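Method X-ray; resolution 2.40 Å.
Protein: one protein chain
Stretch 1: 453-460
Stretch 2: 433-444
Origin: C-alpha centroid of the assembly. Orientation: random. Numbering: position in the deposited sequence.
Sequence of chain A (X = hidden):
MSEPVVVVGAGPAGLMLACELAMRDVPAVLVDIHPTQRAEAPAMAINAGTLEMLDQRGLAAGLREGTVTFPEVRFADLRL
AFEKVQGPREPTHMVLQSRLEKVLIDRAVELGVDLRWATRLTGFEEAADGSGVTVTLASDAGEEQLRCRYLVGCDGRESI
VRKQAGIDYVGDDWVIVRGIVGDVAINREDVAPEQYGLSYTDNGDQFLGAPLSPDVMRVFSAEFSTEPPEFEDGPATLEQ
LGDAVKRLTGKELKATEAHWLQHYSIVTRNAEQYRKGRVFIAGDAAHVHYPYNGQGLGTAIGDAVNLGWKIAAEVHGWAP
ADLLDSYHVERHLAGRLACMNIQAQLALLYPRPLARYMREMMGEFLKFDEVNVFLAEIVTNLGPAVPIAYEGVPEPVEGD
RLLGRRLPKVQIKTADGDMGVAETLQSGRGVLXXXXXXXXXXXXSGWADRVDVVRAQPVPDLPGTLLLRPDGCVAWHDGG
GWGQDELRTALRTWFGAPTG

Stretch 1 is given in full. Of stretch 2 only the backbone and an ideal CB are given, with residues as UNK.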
ATOM      1  N   VAL A 453      26.033  34.316   2.491  1.00 61.23           N
ATOM      2  CA  VAL A 453      26.859  33.393   3.249  1.00 63.12           C
ATOM      3  C   VAL A 453      26.522  33.558   4.717  1.00 53.02           C
ATOM      4  O   VAL A 453      26.494  34.679   5.226  1.00 52.23           O
ATOM      5  CB  VAL A 453      28.349  33.639   2.995  1.00 56.25           C
ATOM      6  CG1 VAL A 453      29.142  32.547   3.652  1.00 54.34           C
ATOM      7  CG2 VAL A 453      28.603  33.730   1.501  1.00 55.89           C
ATOM      8  N   VAL A 454      26.269  32.442   5.392  1.00 53.24           N
ATOM      9  CA  VAL A 454      26.075  32.382   6.836  1.00 52.39           C
ATOM     10  C   VAL A 454      27.149  31.455   7.412  1.00 64.61           C
ATOM     11  O   VAL A 454      27.195  30.261   7.071  1.00 58.49           O
ATOM     12  CB  VAL A 454      24.659  31.886   7.180  1.00 59.04           C
ATOM     13  CG1 VAL A 454      24.521  31.567   8.669  1.00 52.74           C
ATOM     14  CG2 VAL A 454      23.550  32.901   6.677  1.00 56.34           C
ATOM     15  N   ARG A 455      28.015  32.008   8.272  1.00 68.27           N
ATOM     16  CA  ARG A 455      29.110  31.279   8.911  1.00 60.82           C
ATOM     17  C   ARG A 455      28.691  30.876  10.315  1.00 56.24           C
ATOM     18  O   ARG A 455      28.466  31.733  11.176  1.00 63.30           O
ATOM     19  CB  ARG A 455      30.379  32.128   8.997  1.00 53.47           C
ATOM     20  CG  ARG A 455      30.723  32.925   7.767  1.00 61.98           C
ATOM     21  CD  ARG A 455      31.445  32.076   6.724  1.00 66.05           C
ATOM     22  NE  ARG A 455      31.975  32.930   5.661  1.00 69.07           N
ATOM     23  CZ  ARG A 455      32.672  32.497   4.619  1.00 65.89           C
ATOM     24  NH1 ARG A 455      32.944  31.199   4.492  1.00 68.01           N
ATOM     25  NH2 ARG A 455      33.110  33.367   3.714  1.00 55.83           N
ATOM     26  N   ALA A 456      28.602  29.580  10.549  1.00 46.91           N
ATOM     27  CA  ALA A 456      28.064  29.079  11.800  1.00 52.15           C
ATOM     28  C   ALA A 456      28.914  27.922  12.306  1.00 66.04           C
ATOM     29  O   ALA A 456      29.866  27.467  11.654  1.00 71.13           O
ATOM     30  CB  ALA A 456      26.602  28.632  11.630  1.00 43.73           C
ATOM     31  N   GLN A 457      28.531  27.432  13.463  1.00 62.29           N
ATOM     32  CA  GLN A 457      29.204  26.345  14.123  1.00 57.67           C
ATOM     33  C   GLN A 457      28.744  25.007  13.565  1.00 58.15           C
ATOM     34  O   GLN A 457      27.657  24.910  12.993  1.00 68.34           O
ATOM     35  CB  GLN A 457      28.982  26.437  15.625  1.00 51.52           C
ATOM     36  CG  GLN A 457      29.688  27.698  16.124  1.00 62.00           C
ATOM     37  CD  GLN A 457      31.192  27.467  16.144  1.00 62.21           C
ATOM     38  OE1 GLN A 457      31.665  26.528  16.785  1.00 64.82           O
ATOM     39  NE2 GLN A 457      31.943  28.297  15.414  1.00 65.31           N
ATOM     40  N   PRO A 458      29.602  23.987  13.613  1.00 63.32           N
ATOM     41  CA  PRO A 458      29.209  22.689  13.062  1.00 59.49           C
ATOM     42  C   PRO A 458      27.964  22.172  13.756  1.00 65.32           C
ATOM     43  O   PRO A 458      27.758  22.380  14.951  1.00 76.73           O
ATOM     44  CB  PRO A 458      30.434  21.802  13.331  1.00 61.35           C
ATOM     45  CG  PRO A 458      31.196  22.499  14.390  1.00 63.92           C
ATOM     46  CD  PRO A 458      30.980  23.960  14.144  1.00 63.92           C
ATOM     47  N   VAL A 459      27.110  21.513  12.987  1.00 65.82           N
ATOM     48  CA  VAL A 459      25.827  21.028  13.468  1.00 66.89           C
ATOM     49  C   VAL A 459      25.849  19.510  13.366  1.00 68.30           C
ATOM     50  O   VAL A 459      26.104  18.978  12.283  1.00 64.76           O
ATOM     51  CB  VAL A 459      24.651  21.613  12.666  1.00 62.26           C
ATOM     52  CG1 VAL A 459      23.322  20.931  13.043  1.00 61.25           C
ATOM     53  CG2 VAL A 459      24.610  23.132  12.852  1.00 50.71           C
ATOM     54  N   PRO A 460      25.609  18.781  14.454  1.00 64.99           N
ATOM     55  CA  PRO A 460      25.639  17.312  14.392  1.00 63.81           C
ATOM     56  C   PRO A 460      24.646  16.772  13.380  1.00 69.21           C
ATOM     57  O   PRO A 460      23.483  17.177  13.346  1.00 77.45           O
ATOM     58  CB  PRO A 460      25.265  16.890  15.817  1.00 63.24           C
ATOM     59  CG  PRO A 460      25.637  18.076  16.670  1.00 60.15           C
ATOM     60  CD  PRO A 460      25.352  19.282  15.814  1.00 64.29           C
ATOM     61  N   UNK A 433      25.198  27.990   3.576  1.00 52.49           N
ATOM     62  CA  UNK A 433      25.531  27.674   4.960  1.00 51.55           C
ATOM     63  C   UNK A 433      26.952  27.143   5.043  1.00 56.05           C
ATOM     64  O   UNK A 433      27.260  26.097   4.458  1.00 57.32           O
ATOM     65  CB  UNK A 433      24.545  26.658   5.539  1.00 51.55           C
ATOM     66  N   UNK A 434      27.817  27.846   5.768  1.00 60.50           N
ATOM     67  CA  UNK A 434      29.179  27.374   6.048  1.00 52.72           C
ATOM     68  C   UNK A 434      29.204  27.029   7.530  1.00 44.81           C
ATOM     69  O   UNK A 434      29.402  27.896   8.376  1.00 55.82           O
ATOM     70  CB  UNK A 434      30.241  28.416   5.690  1.00 52.72           C
ATOM     71  N   UNK A 435      28.964  25.755   7.839  1.00 44.61           N
ATOM     72  CA  UNK A 435      29.011  25.236   9.202  1.00 47.78           C
ATOM     73  C   UNK A 435      30.424  24.758   9.624  1.00 65.27           C
ATOM     74  O   UNK A 435      30.557  23.938  10.556  1.00 55.88           O
ATOM     75  CB  UNK A 435      28.016  24.082   9.335  1.00 47.78           C
ATOM     76  N   UNK A 436      31.491  25.260   8.988  1.00 64.85           N
ATOM     77  CA  UNK A 436      32.822  24.763   9.324  1.00 65.89           C
ATOM     78  C   UNK A 436      33.215  25.145  10.738  1.00 72.22           C
ATOM     79  O   UNK A 436      33.881  24.372  11.433  1.00 80.41           O
ATOM     80  CB  UNK A 436      33.858  25.298   8.333  1.00 65.89           C
ATOM     81  N   UNK A 437      32.819  26.335  11.175  1.00 73.11           N
ATOM     82  CA  UNK A 437      33.336  26.918  12.391  1.00 62.91           C
ATOM     83  C   UNK A 437      34.550  27.803  12.200  1.00 62.99           C
ATOM     84  O   UNK A 437      34.962  28.467  13.160  1.00 61.66           O
ATOM     85  CB  UNK A 437      33.682  25.800  13.377  1.00 62.91           C
ATOM     86  N   UNK A 438      35.122  27.852  10.985  1.00 68.12           N
ATOM     87  CA  UNK A 438      36.330  28.627  10.704  1.00 73.00           C
ATOM     88  C   UNK A 438      36.181  29.583   9.533  1.00 71.31           C
ATOM     89  O   UNK A 438      37.162  30.246   9.176  1.00 69.94           O
ATOM     90  CB  UNK A 438      37.498  27.678  10.430  1.00 73.00           C
ATOM     91  N   UNK A 439      35.007  29.641   8.907  1.00 64.20           N
ATOM     92  CA  UNK A 439      34.838  30.286   7.606  1.00 71.06           C
ATOM     93  C   UNK A 439      35.782  29.673   6.565  1.00 78.22           C
ATOM     94  O   UNK A 439      36.378  30.377   5.745  1.00 74.78           O
ATOM     95  CB  UNK A 439      35.086  31.791   7.723  1.00 71.06           C
ATOM     96  N   UNK A 440      35.897  28.338   6.596  1.00 77.23           N
ATOM     97  CA  UNK A 440      36.713  27.568   5.659  1.00 77.36           C
ATOM     98  C   UNK A 440      36.087  27.442   4.268  1.00 81.45           C
ATOM     99  O   UNK A 440      36.755  26.936   3.358  1.00 86.22           O
ATOM    100  CB  UNK A 440      36.964  26.171   6.230  1.00 77.36           C
ATOM    101  N   UNK A 441      34.829  27.843   4.075  1.00 67.47           N
ATOM    102  CA  UNK A 441      34.181  27.648   2.784  1.00 55.12           C
ATOM    103  C   UNK A 441      34.553  28.792   1.852  1.00 61.66           C
ATOM    104  O   UNK A 441      34.661  29.946   2.280  1.00 64.22           O
ATOM    105  CB  UNK A 441      32.662  27.552   2.943  1.00 55.12           C
ATOM    106  N   UNK A 442      34.786  28.471   0.583  1.00 63.22           N
ATOM    107  CA  UNK A 442      35.133  29.484  -0.410  1.00 68.72           C
ATOM    108  C   UNK A 442      33.838  29.940  -1.058  1.00 76.02           C
ATOM    109  O   UNK A 442      33.200  29.168  -1.778  1.00 78.43           O
ATOM    110  CB  UNK A 442      36.120  28.948  -1.449  1.00 68.72           C
ATOM    111  N   UNK A 443      33.430  31.178  -0.794  1.00 76.95           N
ATOM    112  CA  UNK A 443      32.176  31.656  -1.349  1.00 81.42           C
ATOM    113  C   UNK A 443      32.381  32.152  -2.773  1.00 80.25           C
ATOM    114  O   UNK A 443      33.324  32.899  -3.054  1.00 84.02           O
ATOM    115  CB  UNK A 443      31.589  32.766  -0.475  1.00 81.42           C
ATOM    116  N   UNK A 444      31.507  31.720  -3.679  1.00 70.58           N
ATOM    117  CA  UNK A 444      31.598  32.159  -5.064  1.00 68.93           C
ATOM    118  C   UNK A 444      31.021  33.569  -5.125  1.00 81.10           C
ATOM    119  O   UNK A 444      29.802  33.762  -5.191  1.00 86.41           O
ATOM    120  CB  UNK A 444      30.863  31.207  -6.010  1.00 68.93           C
TER

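Position 433 lies on a strand paired in parallel with Val454, and its CB points to the sheet face that carries the Val454 side chain. An aliphatic or other apolar residue would suit this neighbour. The residue is Leu433, whose CD2 packs 3.6 Å from Val454 CG1.

At 434, bridged to Arg455, the CB lies 4.0 Å from Arg455 CD, on the face where the arginine side chain sits. The backbone is fully used: the amide N donates to Val454 O (2.8 Å), and the carbonyl O accepts from Ala456 N (2.9 Å). The guanidinium calls for an acceptor, best an acid, although Asn, Gln or Ser could also serve. Asp434 forms the salt bridge, with OD2 2.7 Å from Arg455 NH1, and this carboxylate also organises the following turn: OD1 accepts from the backbone N and the side chain of 436, OD2 from the N of 441.

The CB of 435 points sideways, 3.8 Å from Gln457 O and 4.2 Å from Pro458 CA, with the methyls of Ala456 and Val459 within reach of a longer side chain. Leu, Ile or Met would be plausible. Leu435 places CD2 3.8 Å from Ala456 CB and CD1 3.9 Å from Val459 CG2.

Position 436 points away from stretch 1, which imposes little on it; a small polar residue could brace the turn. Ser436 does so, its OG donating to Asp434 OD1 and accepting from the N atoms of 438 and 440.

At 437, phi/psi of 92/-7° would jam a CB against the preceding carbonyl, and an ideal CB would also sit only 3.4 Å from Pro458 CD. Glycine is strongly indicated, and Gly437 is found; its N makes a weak hydrogen bond to Ala456 O (3.2 Å).

Position 438 points away and tolerates many polar residues; it is Asp438.

At 439, phi/psi of 57/42° favours Gly, Asn or Asp, yet the CB lies 3.8 Å from Arg455 CD, so a small apolar residue also fits. Ala439 covers one face of the guanidinium.

Position 440 points away, and holds Ser440.

The CB of 441 points toward Arg455 NH1, 4.0 Å away, while its carbonyl O accepts from NH1 at 3.1 Å. A small residue suffices, and Ala441 is found.

Position 442 points away; many residues would suit, and it is Gln442.

At 443 the CB faces Val453 CG2 (3.7 Å) and Arg455 NH2 (4.5 Å), inviting an acid or a long polar chain. Glu443 makes a long salt bridge, OE2 to Arg455 NH2 at 3.6 Å.

Position 444 turns away again, and is Glu444.

Stretch 2 433-444: LDLSGDASAQEE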
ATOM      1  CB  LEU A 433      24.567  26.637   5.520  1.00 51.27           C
ATOM      2  CG  LEU A 433      23.462  27.213   6.380  1.00 64.26           C
ATOM      3  CD1 LEU A 433      22.873  26.117   7.238  1.00 71.14           C
ATOM      4  CD2 LEU A 433      24.028  28.317   7.244  1.00 65.87           C
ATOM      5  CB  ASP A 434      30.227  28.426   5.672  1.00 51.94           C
ATOM      6  CG  ASP A 434      31.667  28.054   6.120  1.00 65.68           C
ATOM      7  OD1 ASP A 434      31.932  26.928   6.619  1.00 68.43           O
ATOM      8  OD2 ASP A 434      32.564  28.915   5.955  1.00 65.30           O
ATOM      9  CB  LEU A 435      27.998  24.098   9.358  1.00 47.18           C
ATOM     10  CG  LEU A 435      26.579  24.321   8.808  1.00 56.09           C
ATOM     11  CD1 LEU A 435      25.640  23.144   9.087  1.00 49.66           C
ATOM     12  CD2 LEU A 435      25.970  25.615   9.342  1.00 50.71           C
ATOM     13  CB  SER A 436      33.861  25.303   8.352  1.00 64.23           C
ATOM     14  OG  SER A 436      33.913  26.717   8.418  1.00 67.16           O
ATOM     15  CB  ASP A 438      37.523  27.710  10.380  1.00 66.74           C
ATOM     16  CG  ASP A 438      37.608  26.520  11.284  1.00 83.43           C
ATOM     17  OD1 ASP A 438      37.616  26.719  12.519  1.00 91.22           O
ATOM     18  OD2 ASP A 438      37.677  25.386  10.750  1.00 89.89           O
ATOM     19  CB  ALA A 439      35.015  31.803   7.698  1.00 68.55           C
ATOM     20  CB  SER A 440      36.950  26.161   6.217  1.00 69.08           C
ATOM     21  OG  SER A 440      37.156  26.179   7.621  1.00 64.84           O
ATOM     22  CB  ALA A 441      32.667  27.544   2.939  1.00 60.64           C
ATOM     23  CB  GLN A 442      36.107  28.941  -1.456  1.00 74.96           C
ATOM     24  CG  GLN A 442      36.362  29.913  -2.621  1.00 85.38           C
ATOM     25  CD  GLN A 442      36.741  29.188  -3.907  1.00 99.48           C
ATOM     26  OE1 GLN A 442      36.279  29.547  -4.995  1.00103.68           O
ATOM     27  NE2 GLN A 442      37.584  28.156  -3.787  1.00103.08           N
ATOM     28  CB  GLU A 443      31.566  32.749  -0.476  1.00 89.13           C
ATOM     29  CG  GLU A 443      32.430  33.944  -0.209  1.00 95.61           C
ATOM     30  CD  GLU A 443      31.602  35.123   0.257  1.00 97.19           C
ATOM     31  OE1 GLU A 443      30.560  35.395  -0.388  1.00 97.57           O
ATOM     32  OE2 GLU A 443      31.980  35.759   1.270  1.00 93.45           O
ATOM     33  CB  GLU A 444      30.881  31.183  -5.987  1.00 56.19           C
ATOM     34  CG  GLU A 444      31.432  29.770  -5.935  1.00 64.19           C
ATOM     35  CD  GLU A 444      32.869  29.643  -6.506  1.00 67.22           C
ATOM     36  OE1 GLU A 444      33.252  30.464  -7.363  1.00 67.76           O
ATOM     37  OE2 GLU A 444      33.611  28.719  -6.097  1.00 66.21           O
TER
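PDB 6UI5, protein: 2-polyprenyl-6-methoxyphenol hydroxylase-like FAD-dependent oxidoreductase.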